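Local coordinates for hypothetical protein (PDB 2Q73) that probably hydrolyses nucleoside triphosphates to monophosphate and pyrophosphate as a magnesium-dependent, all-helical MazG-type house-cleaning enzyme, at residues E30-L34 with E58-V62; H22-L27 with Y65-L69. All blocks are in the same frame, centred on the assembly; numbering follows the deposited sequence.

Contact 1. Residues E30-L34 with E58-V62. With MG (magnesium ion), chain G.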
loop_
_atom_site.group_PDB
_atom_site.type_symbol
_atom_site.label_atom_id
_atom_site.label_comp_id
_atom_site.label_asym_id
_atom_site.label_seq_id
_atom_site.Cartn_x
_atom_site.Cartn_y
_atom_site.Cartn_z
ATOM N N GLU C 30 -3.705 3.098 6.658
ATOM C CA GLU C 30 -3.497 4.564 6.602
ATOM C C GLU C 30 -2.942 5.025 5.266
ATOM O O GLU C 30 -3.283 6.114 4.795
ATOM C CB GLU C 30 -2.611 5.074 7.750
ATOM C CG GLU C 30 -3.160 4.747 9.148
ATOM C CD GLU C 30 -4.562 5.275 9.441
ATOM O OE1 GLU C 30 -5.060 6.223 8.799
ATOM O OE2 GLU C 30 -5.189 4.728 10.376
ATOM N N VAL C 31 -2.108 4.196 4.649
ATOM C CA VAL C 31 -1.573 4.509 3.339
ATOM C C VAL C 31 -2.750 4.580 2.353
ATOM O O VAL C 31 -2.771 5.457 1.487
ATOM C CB VAL C 31 -0.513 3.494 2.919
ATOM C CG1 VAL C 31 -0.155 3.612 1.423
ATOM C CG2 VAL C 31 0.775 3.700 3.742
ATOM N N GLY C 32 -3.714 3.662 2.469
ATOM C CA GLY C 32 -4.892 3.706 1.574
ATOM C C GLY C 32 -5.735 4.947 1.786
ATOM O O GLY C 32 -6.214 5.551 0.843
ATOM N N GLU C 33 -5.912 5.337 3.045
ATOM C CA GLU C 33 -6.632 6.581 3.353
ATOM C C GLU C 33 -5.850 7.790 2.856
ATOM O O GLU C 33 -6.453 8.757 2.372
ATOM C CB GLU C 33 -6.913 6.660 4.860
ATOM C CG GLU C 33 -7.921 5.585 5.278
ATOM C CD GLU C 33 -8.413 5.697 6.728
ATOM O OE1 GLU C 33 -7.937 6.584 7.489
ATOM O OE2 GLU C 33 -9.318 4.892 7.102
ATOM N N LEU C 34 -4.518 7.751 2.961
ATOM C CA LEU C 34 -3.690 8.787 2.349
ATOM C C LEU C 34 -3.943 8.923 0.832
ATOM O O LEU C 34 -4.094 10.042 0.309
ATOM C CB LEU C 34 -2.189 8.534 2.609
ATOM C CG LEU C 34 -1.199 9.543 1.988
ATOM C CD1 LEU C 34 -1.431 10.978 2.533
ATOM C CD2 LEU C 34 0.210 9.100 2.276
ATOM N N GLU C 58 -3.975 12.183 7.236
ATOM C CA GLU C 58 -3.536 10.881 6.762
ATOM C C GLU C 58 -2.016 10.748 6.802
ATOM O O GLU C 58 -1.519 9.674 7.147
ATOM C CB GLU C 58 -4.094 10.552 5.358
ATOM C CG GLU C 58 -5.623 10.747 5.231
ATOM C CD GLU C 58 -6.463 10.129 6.355
ATOM O OE1 GLU C 58 -5.984 9.235 7.074
ATOM O OE2 GLU C 58 -7.639 10.543 6.495
ATOM N N LEU C 59 -1.293 11.826 6.474
ATOM C CA LEU C 59 0.179 11.843 6.590
ATOM C C LEU C 59 0.630 11.633 8.039
ATOM O O LEU C 59 1.526 10.818 8.304
ATOM C CB LEU C 59 0.782 13.134 6.021
ATOM C CG LEU C 59 0.813 13.302 4.483
ATOM C CD1 LEU C 59 1.293 14.680 4.099
ATOM C CD2 LEU C 59 1.652 12.219 3.779
ATOM N N TYR C 60 -0.008 12.342 8.966
ATOM C CA TYR C 60 0.261 12.121 10.388
ATOM C C TYR C 60 -0.050 10.660 10.779
ATOM O O TYR C 60 0.719 10.026 11.503
ATOM C CB TYR C 60 -0.527 13.080 11.282
ATOM C CG TYR C 60 -0.160 12.839 12.736
ATOM C CD1 TYR C 60 0.968 13.432 13.291
ATOM C CD2 TYR C 60 -0.882 11.930 13.514
ATOM C CE1 TYR C 60 1.334 13.171 14.627
ATOM C CE2 TYR C 60 -0.519 11.653 14.829
ATOM C CZ TYR C 60 0.586 12.272 15.374
ATOM O OH TYR C 60 0.937 12.004 16.688
ATOM N N ASP C 61 -1.174 10.128 10.305
ATOM C CA ASP C 61 -1.539 8.769 10.677
ATOM C C ASP C 61 -0.529 7.734 10.157
ATOM O O ASP C 61 -0.257 6.761 10.846
ATOM C CB ASP C 61 -2.950 8.420 10.199
ATOM C CG ASP C 61 -4.042 9.207 10.920
ATOM O OD1 ASP C 61 -3.779 9.897 11.928
ATOM O OD2 ASP C 61 -5.199 9.117 10.454
ATOM N N VAL C 62 0.005 7.927 8.938
ATOM C CA VAL C 62 1.074 7.066 8.419
ATOM C C VAL C 62 2.328 7.192 9.320
ATOM O O VAL C 62 2.919 6.166 9.739
ATOM C CB VAL C 62 1.384 7.374 6.927
ATOM C CG1 VAL C 62 2.641 6.639 6.491
ATOM C CG2 VAL C 62 0.177 6.961 6.037
HETATM MG MG MG G . -6.658 7.826 8.949
HETATM O O HOH W 1 -7.241 6.345 11.018
HETATM O O HOH W 2 -8.690 9.075 8.775
#
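Glu-30 and Glu-33 from one helix and Glu-58 and Asp-61 from the other meet at a magnesium ion, each through a single carboxylate oxygen. Magnesium lies 2.3 Å from Glu-30 OE1. The longest of the four carboxylate bonds joins magnesium to Asp-61 OD2 at 2.5 Å, and water 2 is a fifth ligand. Binding is monodentate: Glu-30 OE2 stays 3.7 Å from magnesium. The carboxylate planes of Glu-33 and Glu-58 stand 88° apart, each presenting one oxygen to the ion. Glu-30 reaches it with a chain bent at chi2 (-57°), whereas Glu-33 is extended beyond CG. Ligand oxygens such as Glu-30 OE1 and Asp-61 OD2 lie 3.3 Å apart without a hydrogen bond, a crowding of charge that the cation presumably offsets.

Waters tie in the outer oxygens: the metal-bound water 2 also donates to Glu-58 OE2, and water 1 donates to Glu-30 OE2. Asp-61 OD1, the oxygen not on the metal, forms a salt bridge with Lys-84 of a neighbouring subunit.

Apolar packing backs the site. Leu-34 CD1 reaches Leu-59 CD2 at 3.5 Å, and Val-31 CG2 meets Val-62 CG2 at 4.0 Å; the same neighbouring subunit covers this side.

The two helical segments, nearly antiparallel at 161°, carry a Glu-x-x-Glu and a Glu-x-x-Asp pair and form the metal site characteristic of the all-alpha MazG NTP pyrophosphohydrolase fold.

Contact 2. Residues H22-L27 with Y65-L69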
loop_
_atom_site.group_PDB
_atom_site.type_symbol
_atom_site.label_atom_id
_atom_site.label_comp_id
_atom_site.label_asym_id
_atom_site.label_seq_id
_atom_site.Cartn_x
_atom_site.Cartn_y
_atom_site.Cartn_z
ATOM N N HIS C 22 -0.817 -6.284 13.819
ATOM C CA HIS C 22 -1.759 -5.155 14.014
ATOM C C HIS C 22 -1.199 -3.875 13.433
ATOM O O HIS C 22 -1.875 -3.159 12.681
ATOM C CB HIS C 22 -2.082 -4.939 15.502
ATOM C CG HIS C 22 -2.586 -3.557 15.819
ATOM N ND1 HIS C 22 -3.910 -3.193 15.682
ATOM C CD2 HIS C 22 -1.942 -2.458 16.286
ATOM C CE1 HIS C 22 -4.056 -1.926 16.035
ATOM N NE2 HIS C 22 -2.877 -1.457 16.408
ATOM N N TYR C 23 0.044 -3.573 13.788
ATOM C CA TYR C 23 0.641 -2.327 13.390
ATOM C C TYR C 23 0.903 -2.278 11.895
ATOM O O TYR C 23 0.784 -1.210 11.290
ATOM C CB TYR C 23 1.911 -2.052 14.170
ATOM C CG TYR C 23 1.661 -1.824 15.629
ATOM C CD1 TYR C 23 1.869 -2.855 16.549
ATOM C CD2 TYR C 23 1.263 -0.578 16.105
ATOM C CE1 TYR C 23 1.676 -2.671 17.907
ATOM C CE2 TYR C 23 1.056 -0.367 17.500
ATOM C CZ TYR C 23 1.269 -1.415 18.379
ATOM O OH TYR C 23 1.090 -1.260 19.736
ATOM N N PHE C 24 1.255 -3.418 11.306
ATOM C CA PHE C 24 1.512 -3.443 9.879
ATOM C C PHE C 24 0.209 -3.273 9.067
ATOM O O PHE C 24 0.168 -2.475 8.135
ATOM C CB PHE C 24 2.238 -4.747 9.461
ATOM C CG PHE C 24 2.592 -4.760 8.010
ATOM C CD1 PHE C 24 3.581 -3.885 7.533
ATOM C CD2 PHE C 24 1.919 -5.591 7.104
ATOM C CE1 PHE C 24 3.926 -3.868 6.168
ATOM C CE2 PHE C 24 2.245 -5.573 5.737
ATOM C CZ PHE C 24 3.238 -4.704 5.270
ATOM N N PHE C 25 -0.851 -4.009 9.441
ATOM C CA PHE C 25 -2.186 -3.784 8.857
ATOM C C PHE C 25 -2.620 -2.327 8.956
ATOM O O PHE C 25 -3.108 -1.747 7.981
ATOM C CB PHE C 25 -3.232 -4.638 9.565
ATOM C CG PHE C 25 -3.132 -6.102 9.280
ATOM C CD1 PHE C 25 -3.026 -6.575 7.965
ATOM C CD2 PHE C 25 -3.238 -7.032 10.331
ATOM C CE1 PHE C 25 -2.967 -7.963 7.708
ATOM C CE2 PHE C 25 -3.184 -8.393 10.080
ATOM C CZ PHE C 25 -3.036 -8.858 8.766
ATOM N N LYS C 26 -2.446 -1.723 10.124
ATOM C CA LYS C 26 -2.831 -0.323 10.296
ATOM C C LYS C 26 -2.030 0.617 9.415
ATOM O O LYS C 26 -2.604 1.574 8.872
ATOM C CB LYS C 26 -2.738 0.123 11.772
ATOM C CG LYS C 26 -3.821 -0.439 12.726
ATOM C CD LYS C 26 -5.259 -0.164 12.310
ATOM C CE LYS C 26 -5.570 1.333 12.208
ATOM N NZ LYS C 26 -6.989 1.593 11.776
ATOM N N LEU C 27 -0.724 0.373 9.276
ATOM C CA LEU C 27 0.105 1.188 8.378
ATOM C C LEU C 27 -0.499 1.191 6.963
ATOM O O LEU C 27 -0.659 2.259 6.355
ATOM C CB LEU C 27 1.574 0.705 8.317
ATOM C CG LEU C 27 2.450 1.415 7.257
ATOM C CD1 LEU C 27 2.672 2.877 7.664
ATOM C CD2 LEU C 27 3.782 0.692 7.097
ATOM N N TYR C 65 2.079 5.250 12.574
ATOM C CA TYR C 65 2.370 3.812 12.449
ATOM C C TYR C 65 3.815 3.491 12.089
ATOM O O TYR C 65 4.323 2.463 12.520
ATOM C CB TYR C 65 1.326 3.095 11.579
ATOM C CG TYR C 65 0.062 2.971 12.363
ATOM C CD1 TYR C 65 -1.027 3.832 12.129
ATOM C CD2 TYR C 65 -0.013 2.069 13.442
ATOM C CE1 TYR C 65 -2.191 3.738 12.917
ATOM C CE2 TYR C 65 -1.137 1.982 14.231
ATOM C CZ TYR C 65 -2.218 2.819 13.964
ATOM O OH TYR C 65 -3.321 2.689 14.734
ATOM N N VAL C 66 4.483 4.387 11.352
ATOM C CA VAL C 66 5.927 4.277 11.137
ATOM C C VAL C 66 6.663 4.322 12.498
ATOM O O VAL C 66 7.506 3.474 12.773
ATOM C CB VAL C 66 6.453 5.339 10.131
ATOM C CG1 VAL C 66 7.972 5.442 10.184
ATOM C CG2 VAL C 66 6.019 4.990 8.691
ATOM N N CYS C 67 6.320 5.289 13.353
ATOM C CA CYS C 67 6.919 5.341 14.707
ATOM C C CYS C 67 6.542 4.122 15.561
ATOM O O CYS C 67 7.392 3.576 16.282
ATOM C CB CYS C 67 6.521 6.620 15.428
ATOM S SG CYS C 67 7.239 8.102 14.683
ATOM N N ALA C 68 5.275 3.713 15.492
ATOM C CA ALA C 68 4.808 2.582 16.305
ATOM C C ALA C 68 5.536 1.305 15.878
ATOM O O ALA C 68 6.001 0.538 16.722
ATOM C CB ALA C 68 3.317 2.413 16.192
ATOM N N LEU C 69 5.675 1.107 14.574
ATOM C CA LEU C 69 6.440 -0.034 14.044
ATOM C C LEU C 69 7.910 0.036 14.433
ATOM O O LEU C 69 8.535 -0.991 14.700
ATOM C CB LEU C 69 6.311 -0.105 12.525
ATOM C CG LEU C 69 4.996 -0.710 12.016
ATOM C CD1 LEU C 69 4.732 -0.296 10.571
ATOM C CD2 LEU C 69 5.079 -2.246 12.148
HETATM O O HOH W 3 -2.484 1.207 17.277
#
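Tyr-65 crosses to the helix holding Lys-26, and its side chain can be followed outward. CB sits 3.9 Å from Leu-27 CA, at the closest backbone register of the pair. With chi1 at -74° the ring swings out so that one face lies under Lys-26 CB, which is 3.5 Å from the ring centroid and 15° off the normal, a CH-pi contact. CD2 meets Tyr-23 CD2, edge against edge, while CE2 and CZ both remain beneath Lys-26 CB. At the tip, OH lies 3.6 Å from Lys-26 CE and shares water 3 with His-22 NE2. The lysine chain, bent at chi2 and chi3, carries NZ onward to a salt bridge with Glu-29.

Deeper in, Leu-27 CD2 packs on Leu-69 CD1 at 3.7 Å, and Ala-68 CB rests 3.6 Å from Tyr-23 CD2. Tyr-23 OH is hydrogen-bonded to Asp-14. A neighbouring subunit packs on Leu-27, Val-66 and Leu-69.

No direct hydrogen bond links the segments, so cohesion comes from apolar and CH-pi packing; the polar link across is the water held by Tyr-65 OH and His-22 NE2, while Tyr-23 OH and Lys-26 NZ find partners outside. The aromatic face covers the lysine's CB methylene, while its end leads away.

How the contacts relate
Contacts 1 and 2 are successive levels of one antiparallel pairing between helix 20-39 and helix 55-72, with centres 11 Å apart and the same 161° between segment axes. Contact 1 lies closer to the connection 40-54 between the helices, contact 2 toward their other ends. They touch directly: Glu-30 CG packs 3.8 Å from Tyr-65 CD1, and Val-62 O lies 3.9 Å from Leu-27 CD1. The aromatic layer of contact 2 thus adjoins a metal ligand of contact 1. The side chain of Lys-26 lies about 7 Å from the magnesium ion and makes a long, weak ion pair with Glu-30. Both contacts also pack against the same neighbouring subunit.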